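Local coordinates for CELL division control protein 6 (Pyrobaculum aerophilum, PDB 1FNN) that binds ADP and magnesium as an AAA+ ATPase of the Cdc6/Cdc18 family and is probably involved in regulating DNA replication, at residues A[135-138]-A[139-143]; A[260-263]-A[264-268]; A[276-280]-A[281-285]. One frame throughout, in Å; residues are numbered along the deposited sequence.

Interaction 1: A[135-138]-A[139-143]; sequences FNLA and PDILS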
loop_
_atom_site.group_PDB
_atom_site.type_symbol
_atom_site.label_atom_id
_atom_site.label_comp_id
_atom_site.label_asym_id
_atom_site.label_seq_id
_atom_site.Cartn_x
_atom_site.Cartn_y
_atom_site.Cartn_z
ATOM N N PHE A 135 0.977 16.430 -2.895
ATOM C CA PHE A 135 1.692 16.974 -1.747
ATOM C C PHE A 135 3.097 17.401 -2.147
ATOM O O PHE A 135 3.652 18.345 -1.570
ATOM C CB PHE A 135 1.789 15.992 -0.566
ATOM C CG PHE A 135 2.236 14.609 -0.916
ATOM C CD1 PHE A 135 3.570 14.253 -0.893
ATOM C CD2 PHE A 135 1.314 13.641 -1.272
ATOM C CE1 PHE A 135 3.977 12.973 -1.216
ATOM C CE2 PHE A 135 1.696 12.358 -1.599
ATOM C CZ PHE A 135 3.041 12.024 -1.570
ATOM N N ASN A 136 3.648 16.822 -3.218
ATOM C CA ASN A 136 4.926 17.224 -3.757
ATOM C C ASN A 136 4.915 18.611 -4.390
ATOM O O ASN A 136 6.022 19.105 -4.628
ATOM C CB ASN A 136 5.437 16.223 -4.794
ATOM C CG ASN A 136 5.850 14.912 -4.175
ATOM O OD1 ASN A 136 6.790 14.850 -3.380
ATOM N ND2 ASN A 136 5.146 13.846 -4.538
ATOM N N LEU A 137 3.777 19.198 -4.747
ATOM C CA LEU A 137 3.793 20.497 -5.385
ATOM C C LEU A 137 3.724 21.628 -4.341
ATOM O O LEU A 137 3.185 21.452 -3.252
ATOM C CB LEU A 137 2.619 20.735 -6.326
ATOM C CG LEU A 137 2.026 19.619 -7.174
ATOM C CD1 LEU A 137 1.122 20.187 -8.271
ATOM C CD2 LEU A 137 3.063 18.680 -7.756
ATOM N N ALA A 138 4.171 22.808 -4.768
ATOM C CA ALA A 138 3.988 23.971 -3.877
ATOM C C ALA A 138 2.490 24.259 -3.924
ATOM O O ALA A 138 1.876 24.284 -4.997
ATOM C CB ALA A 138 4.815 25.149 -4.353
ATOM N N PRO A 139 1.909 24.693 -2.812
ATOM C CA PRO A 139 0.496 25.034 -2.764
ATOM C C PRO A 139 0.052 26.002 -3.838
ATOM O O PRO A 139 -1.039 25.852 -4.401
ATOM C CB PRO A 139 0.351 25.586 -1.347
ATOM C CG PRO A 139 1.360 24.835 -0.540
ATOM C CD PRO A 139 2.533 24.649 -1.469
ATOM N N ASP A 140 0.866 26.961 -4.260
ATOM C CA ASP A 140 0.541 27.923 -5.298
ATOM C C ASP A 140 0.357 27.281 -6.674
ATOM O O ASP A 140 -0.469 27.717 -7.475
ATOM C CB ASP A 140 1.595 29.032 -5.341
ATOM C CG ASP A 140 2.760 28.834 -6.279
ATOM O OD1 ASP A 140 2.967 27.725 -6.816
ATOM O OD2 ASP A 140 3.524 29.799 -6.516
ATOM N N ILE A 141 1.114 26.239 -6.971
ATOM C CA ILE A 141 0.933 25.464 -8.191
ATOM C C ILE A 141 -0.402 24.739 -8.154
ATOM O O ILE A 141 -1.178 24.785 -9.113
ATOM C CB ILE A 141 2.073 24.431 -8.342
ATOM C CG1 ILE A 141 3.378 25.206 -8.529
ATOM C CG2 ILE A 141 1.807 23.477 -9.494
ATOM C CD1 ILE A 141 4.590 24.320 -8.720
ATOM N N LEU A 142 -0.630 24.047 -7.032
ATOM C CA LEU A 142 -1.904 23.347 -6.860
ATOM C C LEU A 142 -3.074 24.302 -7.048
ATOM O O LEU A 142 -4.025 23.968 -7.760
ATOM C CB LEU A 142 -1.959 22.662 -5.500
ATOM C CG LEU A 142 -2.346 21.198 -5.375
ATOM C CD1 LEU A 142 -2.868 20.887 -3.978
ATOM C CD2 LEU A 142 -3.377 20.743 -6.396
ATOM N N SER A 143 -3.040 25.486 -6.404
ATOM C CA SER A 143 -4.104 26.465 -6.611
ATOM C C SER A 143 -4.256 26.908 -8.054
ATOM O O SER A 143 -5.374 27.099 -8.553
ATOM C CB SER A 143 -3.876 27.709 -5.719
ATOM O OG SER A 143 -3.773 27.178 -4.392
#

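Interaction 2: A[260-263]-A[264-268]; sequences KHIA and PEDVR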
loop_
_atom_site.group_PDB
_atom_site.type_symbol
_atom_site.label_atom_id
_atom_site.label_comp_id
_atom_site.label_asym_id
_atom_site.label_seq_id
_atom_site.Cartn_x
_atom_site.Cartn_y
_atom_site.Cartn_z
ATOM N N LYS A 260 9.209 -25.873 -5.138
ATOM C CA LYS A 260 7.997 -25.719 -5.911
ATOM C C LYS A 260 6.911 -24.960 -5.146
ATOM O O LYS A 260 5.779 -24.906 -5.638
ATOM C CB LYS A 260 7.392 -27.088 -6.259
ATOM C CG LYS A 260 8.153 -27.870 -7.314
ATOM C CD LYS A 260 7.522 -29.249 -7.522
ATOM C CE LYS A 260 8.444 -30.154 -8.329
ATOM N NZ LYS A 260 8.075 -31.595 -8.191
ATOM N N HIS A 261 7.119 -24.846 -3.825
ATOM C CA HIS A 261 6.130 -24.241 -2.927
ATOM C C HIS A 261 6.760 -23.103 -2.134
ATOM O O HIS A 261 7.975 -23.113 -1.883
ATOM C CB HIS A 261 5.498 -25.257 -1.976
ATOM C CG HIS A 261 4.921 -26.462 -2.651
ATOM N ND1 HIS A 261 3.579 -26.636 -2.898
ATOM C CD2 HIS A 261 5.532 -27.579 -3.140
ATOM C CE1 HIS A 261 3.383 -27.796 -3.505
ATOM N NE2 HIS A 261 4.556 -28.388 -3.664
ATOM N N ILE A 262 6.027 -22.018 -1.886
ATOM C CA ILE A 262 6.671 -20.941 -1.107
ATOM C C ILE A 262 6.770 -21.444 0.372
ATOM O O ILE A 262 5.757 -22.015 0.797
ATOM C CB ILE A 262 5.846 -19.661 -1.192
ATOM C CG1 ILE A 262 5.873 -19.208 -2.700
ATOM C CG2 ILE A 262 6.474 -18.526 -0.395
ATOM C CD1 ILE A 262 4.907 -18.042 -2.894
ATOM N N ALA A 263 7.896 -21.281 0.995
ATOM C CA ALA A 263 7.886 -21.739 2.449
ATOM C C ALA A 263 7.890 -20.544 3.366
ATOM O O ALA A 263 8.337 -19.431 3.018
ATOM C CB ALA A 263 9.159 -22.585 2.601
ATOM N N PRO A 264 7.665 -20.739 4.689
ATOM C CA PRO A 264 7.693 -19.638 5.645
ATOM C C PRO A 264 9.005 -18.917 5.643
ATOM O O PRO A 264 9.067 -17.678 5.672
ATOM C CB PRO A 264 7.427 -20.332 7.010
ATOM C CG PRO A 264 6.589 -21.505 6.615
ATOM C CD PRO A 264 7.106 -21.997 5.257
ATOM N N GLU A 265 10.175 -19.571 5.496
ATOM C CA GLU A 265 11.440 -18.850 5.512
ATOM C C GLU A 265 11.601 -17.899 4.315
ATOM O O GLU A 265 12.265 -16.870 4.429
ATOM C CB GLU A 265 12.675 -19.775 5.520
ATOM C CG GLU A 265 12.673 -20.700 4.309
ATOM C CD GLU A 265 13.639 -21.862 4.281
ATOM O OE1 GLU A 265 13.116 -22.993 4.456
ATOM O OE2 GLU A 265 14.874 -21.716 4.095
ATOM N N ASP A 266 10.985 -18.261 3.168
ATOM C CA ASP A 266 11.066 -17.299 2.028
ATOM C C ASP A 266 10.388 -15.999 2.401
ATOM O O ASP A 266 10.877 -14.889 2.147
ATOM C CB ASP A 266 10.358 -17.997 0.830
ATOM C CG ASP A 266 11.037 -19.321 0.453
ATOM O OD1 ASP A 266 12.293 -19.230 0.359
ATOM O OD2 ASP A 266 10.243 -20.240 0.306
ATOM N N VAL A 267 9.197 -16.054 3.041
ATOM C CA VAL A 267 8.517 -14.845 3.482
ATOM C C VAL A 267 9.341 -14.038 4.495
ATOM O O VAL A 267 9.458 -12.798 4.409
ATOM C CB VAL A 267 7.139 -15.204 4.058
ATOM C CG1 VAL A 267 6.377 -14.064 4.727
ATOM C CG2 VAL A 267 6.221 -15.839 2.994
ATOM N N ARG A 268 9.904 -14.717 5.524
ATOM C CA ARG A 268 10.672 -14.020 6.555
ATOM C C ARG A 268 11.838 -13.256 5.972
ATOM O O ARG A 268 12.128 -12.088 6.262
ATOM C CB ARG A 268 11.201 -15.065 7.617
ATOM C CG ARG A 268 10.042 -15.700 8.398
ATOM C CD ARG A 268 10.504 -16.649 9.569
ATOM N NE ARG A 268 9.319 -17.444 9.967
ATOM C CZ ARG A 268 9.277 -18.752 9.822
ATOM N NH1 ARG A 268 10.327 -19.402 9.302
ATOM N NH2 ARG A 268 8.195 -19.420 10.190
#

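Interaction 3: A[276-280]-A[281-285]; sequences FGISE and EVLIG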
loop_
_atom_site.group_PDB
_atom_site.type_symbol
_atom_site.label_atom_id
_atom_site.label_comp_id
_atom_site.label_asym_id
_atom_site.label_seq_id
_atom_site.Cartn_x
_atom_site.Cartn_y
_atom_site.Cartn_z
ATOM N N PHE A 276 11.534 -3.181 8.614
ATOM C CA PHE A 276 12.295 -3.349 9.858
ATOM C C PHE A 276 12.039 -4.764 10.402
ATOM O O PHE A 276 10.875 -5.152 10.543
ATOM C CB PHE A 276 11.833 -2.418 10.963
ATOM C CG PHE A 276 12.157 -0.964 10.925
ATOM C CD1 PHE A 276 11.264 -0.042 10.402
ATOM C CD2 PHE A 276 13.370 -0.508 11.421
ATOM C CE1 PHE A 276 11.575 1.304 10.373
ATOM C CE2 PHE A 276 13.685 0.841 11.394
ATOM C CZ PHE A 276 12.785 1.747 10.869
ATOM N N GLY A 277 13.098 -5.507 10.683
ATOM C CA GLY A 277 12.903 -6.836 11.287
ATOM C C GLY A 277 12.633 -6.654 12.778
ATOM O O GLY A 277 11.977 -5.692 13.181
ATOM N N ILE A 278 13.168 -7.554 13.613
ATOM C CA ILE A 278 12.896 -7.426 15.060
ATOM C C ILE A 278 14.072 -6.745 15.745
ATOM O O ILE A 278 15.218 -7.134 15.579
ATOM C CB ILE A 278 12.530 -8.786 15.674
ATOM C CG1 ILE A 278 11.091 -9.192 15.266
ATOM C CG2 ILE A 278 12.645 -8.713 17.196
ATOM C CD1 ILE A 278 10.883 -10.699 15.362
ATOM N N SER A 279 13.810 -5.690 16.501
ATOM C CA SER A 279 14.885 -4.970 17.194
ATOM C C SER A 279 15.520 -5.779 18.321
ATOM O O SER A 279 14.836 -6.237 19.246
ATOM C CB SER A 279 14.307 -3.667 17.753
ATOM O OG SER A 279 15.058 -3.254 18.879
ATOM N N GLU A 280 16.855 -5.757 18.422
ATOM C CA GLU A 280 17.516 -6.405 19.558
ATOM C C GLU A 280 17.177 -5.644 20.843
ATOM O O GLU A 280 17.027 -6.239 21.910
ATOM C CB GLU A 280 19.029 -6.518 19.406
ATOM C CG GLU A 280 19.661 -7.262 20.582
ATOM C CD GLU A 280 21.001 -7.887 20.257
ATOM O OE1 GLU A 280 21.258 -8.194 19.071
ATOM O OE2 GLU A 280 21.803 -8.074 21.192
ATOM N N GLU A 281 16.984 -4.337 20.732
ATOM C CA GLU A 281 16.634 -3.485 21.842
ATOM C C GLU A 281 15.308 -3.912 22.478
ATOM O O GLU A 281 15.204 -3.915 23.704
ATOM C CB GLU A 281 16.498 -2.033 21.383
ATOM C CG GLU A 281 17.754 -1.392 20.827
ATOM C CD GLU A 281 17.506 0.032 20.343
ATOM O OE1 GLU A 281 16.348 0.499 20.467
ATOM O OE2 GLU A 281 18.460 0.670 19.846
ATOM N N VAL A 282 14.324 -4.238 21.641
ATOM C CA VAL A 282 13.028 -4.652 22.182
ATOM C C VAL A 282 13.117 -6.052 22.766
ATOM O O VAL A 282 12.628 -6.223 23.897
ATOM C CB VAL A 282 11.862 -4.530 21.192
ATOM C CG1 VAL A 282 10.573 -5.090 21.785
ATOM C CG2 VAL A 282 11.663 -3.060 20.817
ATOM N N LEU A 283 14.040 -6.882 22.277
ATOM C CA LEU A 283 14.179 -8.198 22.878
ATOM C C LEU A 283 14.793 -8.122 24.277
ATOM O O LEU A 283 14.350 -8.833 25.193
ATOM C CB LEU A 283 15.014 -9.128 21.994
ATOM C CG LEU A 283 14.362 -9.384 20.592
ATOM C CD1 LEU A 283 15.203 -10.385 19.835
ATOM C CD2 LEU A 283 12.950 -9.920 20.756
ATOM N N ILE A 284 15.776 -7.264 24.445
ATOM C CA ILE A 284 16.568 -7.216 25.684
ATOM C C ILE A 284 15.685 -6.982 26.907
ATOM O O ILE A 284 15.832 -7.666 27.927
ATOM C CB ILE A 284 17.665 -6.129 25.563
ATOM C CG1 ILE A 284 18.821 -6.643 24.706
ATOM C CG2 ILE A 284 18.178 -5.694 26.932
ATOM C CD1 ILE A 284 19.871 -5.600 24.391
ATOM N N GLY A 285 14.744 -6.064 26.771
ATOM C CA GLY A 285 13.770 -5.723 27.768
ATOM C C GLY A 285 12.722 -6.768 28.100
ATOM O O GLY A 285 12.121 -6.604 29.162
#

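Interaction 1: A[135-138]-A[139-143]
I141 folds back from the first turn of its helix onto L137 and A138, where the chain enters that helix. Its CB lies 3.4 Å from A138 O. From there the two branches part. CG1, beside the backbone N (chi1 -65°), skirts the same oxygen, 3.9 Å from A138 O, and its extension CD1 (chi2 -179°) ends 4.5 Å from A138 CB, at the margin of contact. CG2, turned anti to the backbone N, goes the other way and meets the CD1 methyl of L137 at 3.6 Å; the two side chains cross at about a right angle and touch through one methyl each. The carbonyl of A138, the N-cap residue, starts the helix: L142 N donates to A138 O in the carbonyl plane (3.2 Å, N-H...O 166°), while the 2.9 Å bond from I141 N to A138 O is bent and weak. P139 fills the first helical position, where a proline costs no backbone bond. D140 OD1 forms a salt bridge with R109, outside the turn. The loop leads out of strand 127-132 of the AAA domain's parallel sheet into helix 139-148, and L137 and I141 both rest against I90 of helix 87-97.

Interaction 2: A[260-263]-A[264-268]
Hydrogen bonding between A263 and D266 dominates this helix start. The amide A263 N donates to D266 OD2 at 2.7 Å with an N-H...O angle of 162°, reaching the oxygen from its anti side and 15° out of the carboxylate plane. D266 CG stands beside its own backbone N (chi1 -60°), which swings the carboxylate back over the end of the helix toward that amide. In return, the carbonyl of A263 takes two weak bonds: a bent one from D266 N to A263 O (2.9 Å) and a long one from V267 N to A263 O (3.5 Å). A263 is the N-cap and D266 the third helical residue, which makes this the side-chain-to-backbone half of a capping box; the alanine methyl cannot supply the reciprocal bond. The site opens helix 264-274 in the lid domain of the AAA+ ATPase. Charge adds a second hold, since D266 OD1 forms a salt bridge with R259, just upstream. An asparagine here would probably leave R259 without its charged mate. Apolar contacts flank the polar ones. I262 CG2 and V267 CG2 approach to 4.3 Å, a loose hydrophobic staple between the residue before the cap and the fourth of the helix, and I262 CG2 also lies 4.1 Å from D266 CB. On the proline side, A263 CB lies 3.4 Å from P264 CD, a close approach across the Ala-Pro peptide link. I262 and V267 both reach S250 of helix 240-256, and V267 extends further to M222, I223 and I226 of helix 217-227.

Interaction 3: A[276-280]-A[281-285]
The flat groups that meet between S279-E280 and V282-I284 are peptide units, and their carbonyl oxygens receive amides of the next turn. At S279 O the donor L283 N sits 17° off the carbonyl plane, at 3.2 Å, and a second, weak bond comes from V282 N. The amide I284 N arrives nearly in line with the C=O bond of E280, 3.0 Å from E280 O. The carboxylate of E280 is directed elsewhere: it forms a salt bridge with K382 of helix 373-387. The turn is a serine N-cap, with a hydrophobic staple beside it, at the start of helix 280-285 in the winged-helix region. The capping bond runs from V282 N to S279 OG, 3.0 Å long with an N-H...O angle of 153°. S279 carries its hydroxyl oxygen anti to the backbone N (chi1 154°), which lays it alongside the first turn; E281 CB lies 3.1 Å from S279 OG. One side chain thereby occupies an amide that the S279 carbonyl engages only weakly. The staple joins the residue before the cap to the fourth of the helix: I278 CG2, held anti to its own amide nitrogen, packs on the forked end of L283, 3.8 Å from L283 CD2, and the two side chains cross at about a right angle. L283 is buried, continuing onto L376 and L383 of helix 373-387, while I278 spreads over I347, T370 and E371. I284 sits one turn beyond E280 and bends back over its carbonyl as well as its side chain. I284 CD1 is 4.2 Å from E280 CG, whereas I284 CG1 comes within 3.3 Å of E280 O.

From the N terminus the three contacts follow in series; none nests in or crosses another, and each is a local turn where a loop becomes a helix. Interaction 1 closes the loop after strand 127-132 in the AAA domain. Interaction 2, its centre about 44 Å from that of interaction 1 and on the opposite side of the chain's centre, ends the loop between helices 240-256 and 264-274 in the lid. Helix 264-274 then leads toward interaction 3, whose nearest atoms lie about 7 Å from those of 260-268 without touching. There 276-285 carries the chain into the winged-helix region, which the lid also meets through R268 NE on I368 O.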